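Local atomic coordinates of glutathione s-transferase S2 (Nilaparvata lugens, PDB entry 5H5L), a protein that binds glutathione and, as a sigma-class transferase, probably conjugates it to electrophilic substrates and acts as a prostaglandin D synthase. Residues B[67-72]-B[149-154]. Numbering follows the deposited sequence.
Sequences IARYLG and LSWGDI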
loop_
_atom_site.group_PDB
_atom_site.type_symbol
_atom_site.label_atom_id
_atom_site.label_comp_id
_atom_site.label_asym_id
_atom_site.label_seq_id
_atom_site.Cartn_x
_atom_site.Cartn_y
_atom_site.Cartn_z
ATOM N N ILE B 67 -9.208 -3.370 1.028
ATOM C CA ILE B 67 -10.667 -3.514 1.014
ATOM C C ILE B 67 -11.248 -2.917 -0.259
ATOM O O ILE B 67 -12.116 -3.515 -0.901
ATOM C CB ILE B 67 -11.261 -2.849 2.264
ATOM C CG1 ILE B 67 -10.811 -3.586 3.527
ATOM C CG2 ILE B 67 -12.801 -2.749 2.138
ATOM C CD1 ILE B 67 -11.079 -2.859 4.826
ATOM N N ALA B 68 -10.762 -1.739 -0.660
ATOM C CA ALA B 68 -11.251 -1.120 -1.893
ATOM C C ALA B 68 -11.053 -2.030 -3.103
ATOM O O ALA B 68 -11.948 -2.147 -3.960
ATOM C CB ALA B 68 -10.549 0.219 -2.092
ATOM N N ARG B 69 -9.884 -2.693 -3.187
ATOM C CA ARG B 69 -9.594 -3.599 -4.293
ATOM C C ARG B 69 -10.545 -4.790 -4.269
ATOM O O ARG B 69 -11.044 -5.223 -5.310
ATOM C CB ARG B 69 -8.129 -4.071 -4.216
ATOM C CG ARG B 69 -7.672 -4.963 -5.412
ATOM C CD ARG B 69 -6.203 -5.512 -5.251
ATOM N NE ARG B 69 -5.254 -4.392 -5.179
ATOM C CZ ARG B 69 -4.676 -3.967 -4.068
ATOM N NH1 ARG B 69 -4.902 -4.580 -2.901
ATOM N NH2 ARG B 69 -3.876 -2.909 -4.110
ATOM N N TYR B 70 -10.766 -5.347 -3.078
ATOM C CA TYR B 70 -11.693 -6.456 -2.900
ATOM C C TYR B 70 -13.095 -6.081 -3.378
ATOM O O TYR B 70 -13.676 -6.764 -4.232
ATOM C CB TYR B 70 -11.710 -6.847 -1.415
ATOM C CG TYR B 70 -12.802 -7.819 -1.010
ATOM C CD1 TYR B 70 -12.724 -9.161 -1.367
ATOM C CD2 TYR B 70 -13.898 -7.410 -0.252
ATOM C CE1 TYR B 70 -13.691 -10.067 -0.987
ATOM C CE2 TYR B 70 -14.879 -8.325 0.126
ATOM C CZ TYR B 70 -14.754 -9.651 -0.241
ATOM O OH TYR B 70 -15.660 -10.603 0.111
ATOM N N LEU B 71 -13.634 -4.970 -2.871
ATOM C CA LEU B 71 -14.928 -4.489 -3.371
ATOM C C LEU B 71 -14.879 -4.139 -4.853
ATOM O O LEU B 71 -15.841 -4.391 -5.590
ATOM C CB LEU B 71 -15.378 -3.306 -2.560
ATOM C CG LEU B 71 -15.463 -3.627 -1.078
ATOM C CD1 LEU B 71 -15.756 -2.387 -0.313
ATOM C CD2 LEU B 71 -16.536 -4.660 -0.824
ATOM N N GLY B 72 -13.745 -3.655 -5.334
ATOM C CA GLY B 72 -13.618 -3.394 -6.759
ATOM C C GLY B 72 -13.784 -4.652 -7.576
ATOM O O GLY B 72 -14.432 -4.634 -8.629
ATOM N N LEU B 149 -13.004 2.810 -16.043
ATOM C CA LEU B 149 -13.273 3.050 -14.630
ATOM C C LEU B 149 -12.766 1.891 -13.768
ATOM O O LEU B 149 -13.009 0.720 -14.072
ATOM C CB LEU B 149 -14.769 3.231 -14.402
ATOM C CG LEU B 149 -15.161 3.605 -12.962
ATOM C CD1 LEU B 149 -14.806 5.051 -12.666
ATOM C CD2 LEU B 149 -16.613 3.388 -12.715
ATOM N N SER B 150 -12.069 2.220 -12.690
ATOM C CA SER B 150 -11.598 1.215 -11.755
ATOM C C SER B 150 -11.898 1.627 -10.320
ATOM O O SER B 150 -12.261 2.772 -10.041
ATOM C CB SER B 150 -10.094 0.963 -11.929
ATOM O OG SER B 150 -9.292 2.035 -11.449
ATOM N N TRP B 151 -11.728 0.660 -9.388
ATOM C CA TRP B 151 -11.786 0.986 -7.965
ATOM C C TRP B 151 -10.728 2.017 -7.628
ATOM O O TRP B 151 -10.902 2.820 -6.709
ATOM C CB TRP B 151 -11.599 -0.292 -7.100
ATOM C CG TRP B 151 -10.218 -0.874 -7.196
ATOM C CD1 TRP B 151 -9.790 -1.837 -8.081
ATOM C CD2 TRP B 151 -9.086 -0.536 -6.398
ATOM N NE1 TRP B 151 -8.475 -2.116 -7.873
ATOM C CE2 TRP B 151 -8.018 -1.329 -6.846
ATOM C CE3 TRP B 151 -8.865 0.372 -5.349
ATOM C CZ2 TRP B 151 -6.761 -1.253 -6.293
ATOM C CZ3 TRP B 151 -7.616 0.455 -4.799
ATOM C CH2 TRP B 151 -6.565 -0.340 -5.272
ATOM N N GLY B 152 -9.635 2.027 -8.380
ATOM C CA GLY B 152 -8.626 3.030 -8.173
ATOM C C GLY B 152 -9.147 4.451 -8.364
ATOM O O GLY B 152 -8.823 5.353 -7.584
ATOM N N ASP B 153 -9.931 4.673 -9.418
ATOM C CA ASP B 153 -10.528 5.999 -9.624
ATOM C C ASP B 153 -11.371 6.415 -8.423
ATOM O O ASP B 153 -11.331 7.567 -7.973
ATOM C CB ASP B 153 -11.396 5.991 -10.892
ATOM C CG ASP B 153 -10.615 5.632 -12.141
ATOM O OD1 ASP B 153 -9.569 6.270 -12.390
ATOM O OD2 ASP B 153 -11.022 4.679 -12.852
ATOM N N ILE B 154 -12.146 5.486 -7.892
ATOM C CA ILE B 154 -13.020 5.792 -6.779
ATOM C C ILE B 154 -12.224 6.073 -5.521
ATOM O O ILE B 154 -12.527 7.009 -4.789
ATOM C CB ILE B 154 -14.016 4.634 -6.645
ATOM C CG1 ILE B 154 -14.955 4.696 -7.872
ATOM C CG2 ILE B 154 -14.819 4.742 -5.370
ATOM C CD1 ILE B 154 -15.857 3.504 -8.033
#
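W151 lays one indole face over R69 CA of helix 64-75, with the A68 carbonyl carbon nearer the rim of the same face, and makes every contact that 149-154 has with 67-72. Just before it, S150 occupies the N-cap of helix 151-164. Its backbone N donates to D153 OD2 at 2.7 Å, reaching that oxygen on the anti side and somewhat out of the carboxylate plane; D153 N returns a weak bond to S150 OG. This reciprocal pair is a capping box, the N-capping box of the GST fold, and it fixes the first turn from which W151 projects. With CG between the backbone N and the carbonyl carbon (chi1 68°), the indole is laid along helix 64-75, and R69 CA sits 3.8 Å from the centroid of the five-membered ring and 12° off its normal, a CH-pi contact over the face. Nearer the six-membered rim, A68 CB meets W151 CE3 at 3.7 Å, while W151 CB rests 3.7 Å from G72 CA, where a beta carbon would clash. R69 runs alongside the ring, CG anti to N, bringing NE within 3.7 Å of W151 CZ2; its guanidinium is turned 83° from the indole plane, so this is no parallel stack. The polar end instead forms salt bridges with D89 of its own chain and D89 of the second subunit. Replacing the indole with an alanine would probably open a gap against A68 and strip the aliphatic part of R69 of its apolar cover, leaving the D89 salt bridges to hold its end. Further on, D153 OD1 accepts from L144 N, tying the cap to the preceding loop. With no hydrogen bond crossing between the segments, the chemistry implies that buried apolar and CH-pi packing joins the thioredoxin-like and helical domains here, beside a charged cluster at the subunit interface.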